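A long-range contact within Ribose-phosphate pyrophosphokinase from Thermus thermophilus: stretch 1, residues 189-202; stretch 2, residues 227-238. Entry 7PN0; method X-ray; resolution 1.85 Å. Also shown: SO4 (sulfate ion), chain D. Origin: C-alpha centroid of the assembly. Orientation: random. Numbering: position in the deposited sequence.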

# COMPACT_ATOMS: atom_id res chain seq x y z
N PHE A 189 -28.11 -7.85 -38.86
CA PHE A 189 -28.18 -8.62 -37.60
C PHE A 189 -28.90 -9.92 -37.89
O PHE A 189 -29.99 -9.90 -38.51
CB PHE A 189 -28.86 -7.79 -36.50
CG PHE A 189 -28.85 -8.49 -35.17
CD1 PHE A 189 -29.82 -9.42 -34.83
CD2 PHE A 189 -27.81 -8.28 -34.28
CE1 PHE A 189 -29.75 -10.12 -33.64
CE2 PHE A 189 -27.75 -8.97 -33.08
CZ PHE A 189 -28.71 -9.90 -32.77
N ILE A 190 -28.38 -11.04 -37.39
CA ILE A 190 -29.08 -12.34 -37.55
C ILE A 190 -29.33 -12.91 -36.15
O ILE A 190 -28.39 -13.23 -35.41
CB ILE A 190 -28.33 -13.25 -38.54
CG1 ILE A 190 -29.18 -14.47 -38.94
CG2 ILE A 190 -26.95 -13.67 -38.03
CD1 ILE A 190 -28.69 -15.20 -40.21
N ASP A 191 -30.60 -12.88 -35.74
CA ASP A 191 -31.09 -13.49 -34.48
C ASP A 191 -31.28 -14.97 -34.80
O ASP A 191 -32.15 -15.28 -35.64
CB ASP A 191 -32.35 -12.77 -33.98
CG ASP A 191 -32.93 -13.35 -32.69
OD1 ASP A 191 -32.15 -13.71 -31.79
OD2 ASP A 191 -34.15 -13.44 -32.61
N LYS A 192 -30.46 -15.83 -34.20
CA LYS A 192 -30.51 -17.30 -34.37
C LYS A 192 -30.56 -17.99 -33.00
O LYS A 192 -30.30 -17.31 -31.98
CB LYS A 192 -29.33 -17.77 -35.21
CG LYS A 192 -28.02 -17.04 -34.97
CD LYS A 192 -27.09 -17.78 -34.04
CE LYS A 192 -26.15 -16.83 -33.32
NZ LYS A 192 -25.15 -17.57 -32.53
N GLU A 193 -30.93 -19.28 -32.99
CA GLU A 193 -31.09 -20.13 -31.77
C GLU A 193 -30.50 -21.52 -32.07
O GLU A 193 -30.92 -22.12 -33.09
CB GLU A 193 -32.56 -20.34 -31.39
CG GLU A 193 -33.33 -19.06 -31.09
CD GLU A 193 -33.31 -18.55 -29.65
OE1 GLU A 193 -32.81 -19.28 -28.76
OE2 GLU A 193 -33.82 -17.43 -29.42
N ARG A 194 -29.60 -22.02 -31.22
CA ARG A 194 -29.20 -23.45 -31.26
C ARG A 194 -30.33 -24.22 -30.57
O ARG A 194 -30.49 -24.05 -29.34
CB ARG A 194 -27.82 -23.70 -30.64
CG ARG A 194 -27.29 -25.11 -30.91
CD ARG A 194 -25.80 -25.29 -30.70
NE ARG A 194 -24.92 -24.81 -31.78
CZ ARG A 194 -24.82 -25.34 -33.00
NH1 ARG A 194 -25.56 -26.38 -33.35
NH2 ARG A 194 -23.97 -24.83 -33.88
N VAL A 195 -31.12 -24.98 -31.36
CA VAL A 195 -32.34 -25.72 -30.92
C VAL A 195 -31.91 -27.14 -30.51
O VAL A 195 -32.08 -27.49 -29.33
CB VAL A 195 -33.41 -25.77 -32.02
CG1 VAL A 195 -34.70 -26.43 -31.54
CG2 VAL A 195 -33.71 -24.39 -32.59
N SER A 196 -31.39 -27.91 -31.46
CA SER A 196 -31.07 -29.36 -31.31
C SER A 196 -29.61 -29.63 -31.69
O SER A 196 -29.37 -30.65 -32.36
CB SER A 196 -32.04 -30.22 -32.10
OG SER A 196 -31.93 -29.99 -33.50
N ASP A 197 -28.69 -28.74 -31.30
CA ASP A 197 -27.21 -28.94 -31.24
C ASP A 197 -26.70 -29.76 -32.44
O ASP A 197 -25.94 -30.74 -32.23
CB ASP A 197 -26.81 -29.53 -29.88
CG ASP A 197 -26.88 -28.52 -28.75
OD1 ASP A 197 -28.00 -28.26 -28.25
OD2 ASP A 197 -25.82 -27.98 -28.38
N THR A 198 -27.00 -29.28 -33.65
CA THR A 198 -26.88 -29.92 -34.99
C THR A 198 -27.74 -29.11 -35.97
O THR A 198 -27.44 -29.10 -37.19
CB THR A 198 -27.28 -31.40 -35.00
OG1 THR A 198 -26.10 -32.16 -34.73
CG2 THR A 198 -27.88 -31.89 -36.30
N GLU A 199 -28.81 -28.48 -35.45
CA GLU A 199 -29.63 -27.47 -36.16
C GLU A 199 -29.59 -26.16 -35.38
O GLU A 199 -29.57 -26.19 -34.12
CB GLU A 199 -31.07 -27.97 -36.32
CG GLU A 199 -31.18 -29.41 -36.78
CD GLU A 199 -32.58 -29.99 -36.67
OE1 GLU A 199 -32.71 -31.23 -36.81
OE2 GLU A 199 -33.54 -29.21 -36.45
N VAL A 200 -29.57 -25.04 -36.11
CA VAL A 200 -29.75 -23.66 -35.58
C VAL A 200 -30.87 -23.02 -36.41
O VAL A 200 -30.89 -23.24 -37.64
CB VAL A 200 -28.43 -22.84 -35.58
CG1 VAL A 200 -27.24 -23.68 -36.03
CG2 VAL A 200 -28.51 -21.55 -36.38
N ARG A 201 -31.76 -22.30 -35.74
CA ARG A 201 -33.00 -21.71 -36.32
C ARG A 201 -32.78 -20.20 -36.50
O ARG A 201 -32.43 -19.53 -35.51
CB ARG A 201 -34.19 -22.04 -35.41
CG ARG A 201 -35.36 -21.07 -35.47
CD ARG A 201 -36.13 -21.00 -34.16
NE ARG A 201 -36.52 -22.33 -33.68
CZ ARG A 201 -37.52 -23.08 -34.16
NH1 ARG A 201 -38.27 -22.65 -35.16
NH2 ARG A 201 -37.76 -24.27 -33.63
N VAL A 202 -33.02 -19.68 -37.71
CA VAL A 202 -33.05 -18.21 -37.98
C VAL A 202 -34.40 -17.66 -37.50
O VAL A 202 -35.41 -17.91 -38.17
CB VAL A 202 -32.79 -17.86 -39.45
CG1 VAL A 202 -32.69 -16.35 -39.65
CG2 VAL A 202 -31.53 -18.55 -39.98
N LEU A 227 -18.83 -18.82 -34.07
CA LEU A 227 -18.51 -18.66 -35.52
C LEU A 227 -19.38 -19.63 -36.35
O LEU A 227 -20.08 -19.18 -37.27
CB LEU A 227 -17.00 -18.87 -35.70
CG LEU A 227 -16.43 -18.67 -37.11
CD1 LEU A 227 -14.92 -18.51 -37.05
CD2 LEU A 227 -16.76 -19.84 -38.02
N VAL A 228 -19.38 -20.90 -35.99
CA VAL A 228 -20.12 -22.02 -36.64
C VAL A 228 -21.61 -21.70 -36.72
O VAL A 228 -22.20 -21.82 -37.83
CB VAL A 228 -19.84 -23.35 -35.89
CG1 VAL A 228 -21.02 -24.32 -35.91
CG2 VAL A 228 -18.59 -24.01 -36.44
N GLU A 229 -22.22 -21.29 -35.60
CA GLU A 229 -23.67 -21.00 -35.51
C GLU A 229 -24.00 -19.87 -36.47
O GLU A 229 -25.02 -19.94 -37.17
CB GLU A 229 -24.07 -20.52 -34.11
CG GLU A 229 -24.25 -21.60 -33.07
CD GLU A 229 -24.96 -21.11 -31.81
OE1 GLU A 229 -25.64 -20.07 -31.87
OE2 GLU A 229 -24.82 -21.76 -30.76
N ALA A 230 -23.20 -18.80 -36.46
CA ALA A 230 -23.46 -17.61 -37.29
C ALA A 230 -23.38 -18.02 -38.76
O ALA A 230 -24.25 -17.61 -39.55
CB ALA A 230 -22.48 -16.52 -36.94
N VAL A 231 -22.34 -18.77 -39.13
CA VAL A 231 -22.13 -19.17 -40.55
C VAL A 231 -23.32 -20.03 -40.98
O VAL A 231 -23.83 -19.80 -42.10
CB VAL A 231 -20.79 -19.90 -40.75
CG1 VAL A 231 -20.67 -20.46 -42.17
CG2 VAL A 231 -19.62 -18.99 -40.45
N GLU A 232 -23.72 -21.01 -40.16
CA GLU A 232 -24.85 -21.92 -40.50
C GLU A 232 -26.12 -21.08 -40.67
O GLU A 232 -26.81 -21.26 -41.69
CB GLU A 232 -25.06 -22.99 -39.42
CG GLU A 232 -24.08 -24.15 -39.48
CD GLU A 232 -24.52 -25.33 -38.61
OE1 GLU A 232 -25.63 -25.27 -38.03
OE2 GLU A 232 -23.76 -26.29 -38.51
N ALA A 233 -26.41 -20.18 -39.72
CA ALA A 233 -27.58 -19.27 -39.78
C ALA A 233 -27.55 -18.48 -41.09
O ALA A 233 -28.62 -18.31 -41.69
CB ALA A 233 -27.60 -18.33 -38.60
N LEU A 234 -26.38 -17.97 -41.47
CA LEU A 234 -26.22 -17.05 -42.62
C LEU A 234 -26.41 -17.83 -43.93
O LEU A 234 -27.04 -17.29 -44.85
CB LEU A 234 -24.83 -16.40 -42.56
CG LEU A 234 -24.76 -15.11 -41.75
CD1 LEU A 234 -23.31 -14.73 -41.41
CD2 LEU A 234 -25.45 -13.96 -42.50
N MET A 235 -25.92 -19.06 -44.00
CA MET A 235 -26.16 -19.90 -45.20
C MET A 235 -27.65 -20.29 -45.24
O MET A 235 -28.22 -20.27 -46.32
CB MET A 235 -25.25 -21.13 -45.24
CG MET A 235 -23.75 -20.80 -45.31
SD MET A 235 -23.23 -19.52 -46.50
CE MET A 235 -23.42 -20.42 -48.04
N GLN A 236 -28.29 -20.53 -44.09
CA GLN A 236 -29.76 -20.82 -44.07
C GLN A 236 -30.53 -19.58 -44.53
O GLN A 236 -31.60 -19.78 -45.12
CB GLN A 236 -30.26 -21.29 -42.70
CG GLN A 236 -29.87 -22.72 -42.35
CD GLN A 236 -29.96 -23.01 -40.86
OE1 GLN A 236 -30.64 -22.32 -40.09
NE2 GLN A 236 -29.24 -24.03 -40.44
N ALA A 237 -30.05 -18.35 -44.26
CA ALA A 237 -30.69 -17.09 -44.70
C ALA A 237 -30.28 -16.76 -46.14
O ALA A 237 -30.63 -15.65 -46.61
CB ALA A 237 -30.37 -15.93 -43.78
N GLY A 238 -29.55 -17.67 -46.81
CA GLY A 238 -29.24 -17.58 -48.25
C GLY A 238 -28.05 -16.67 -48.57
O GLY A 238 -27.98 -16.13 -49.68
S SO4 D . -16.18 -18.56 -30.71
O1 SO4 D . -16.52 -18.56 -32.14
O2 SO4 D . -15.92 -17.21 -30.29
O3 SO4 D . -17.33 -19.07 -29.97
O4 SO4 D . -15.00 -19.35 -30.47

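Glu 229, on the helix of residues 227-236, is the polar centre of the contact and carries two salt bridges to the strand of residues 189-194. Lys 192 NZ donates a short hydrogen bond to Glu 229 OE1 (2.6 Å), and Arg 194 NE donates a weak one to Glu 229 OE2 (3.2 Å, with an N-H...O angle of 134°). Each carboxylate oxygen thus receives one cationic donor. Lys 192 and Arg 194 are two apart in the strand, yet they approach differently: the CA-to-CB bond of Lys 192 points toward the helix, whereas that of Arg 194 points sideways and its long side chain brings the guanidinium in. The edge of that guanidinium meets the helix at Val 228, with Arg 194 NH2 3.6 Å from Val 228 CG1. Glu 232, one turn on from Val 228, adds opposite charge nearby, but its OE1 lies 4.5 Å from Arg 194 NH2, beyond salt-bridge range.

Beside the charged groups lies an apolar patch centred on Ala 233. Its CB faces the strands and is met by Ile 190 CD1 (3.7 Å), Lys 192 CB (3.8 Å), Val 200 CG2 (4.0 Å) and Val 202 CG2 (4.2 Å). Lys 192 therefore contributes both its aliphatic base and its charged tip. Ile 190, extended with both chi angles t, also reaches past Ala 233: its CD1 lies 4.0 Å from Ala 237 CB and 4.2 Å from Leu 234 CD2. Val 200 CG1 comes unusually close to Glu 232 OE1, 3.0 Å, a crowded approach rather than a bond, with the valine off its usual rotamers (chi1 -4°). Near the end of the helix, the side-chain amide of Gln 236 sits beside the backbone carbonyl of Val 200.

The backbone sets which side chains face each other. The two strands form an antiparallel hairpin, joined by Glu 193 N to Arg 201 O (2.9 Å) and Arg 201 N to Glu 193 O (2.8 Å). Strand alternation turns Ile 190, Lys 192, Val 200 and Val 202 toward the helix, while Asp 191, Glu 193 and Arg 201 point away. On the helix, Glu 229, Glu 232, Ala 233 and Gln 236 follow the three- and four-residue spacing that keeps one side facing the sheet. The helix axis runs at 113° to strand 189-194 and 49° to strand 200-202, with closest approaches of 9.1 and 8.2 Å. Val 202 and Ala 233 bring the backbones nearest, CA to CA 5.9 Å, and the whole contact buries 646 Å² over both sides.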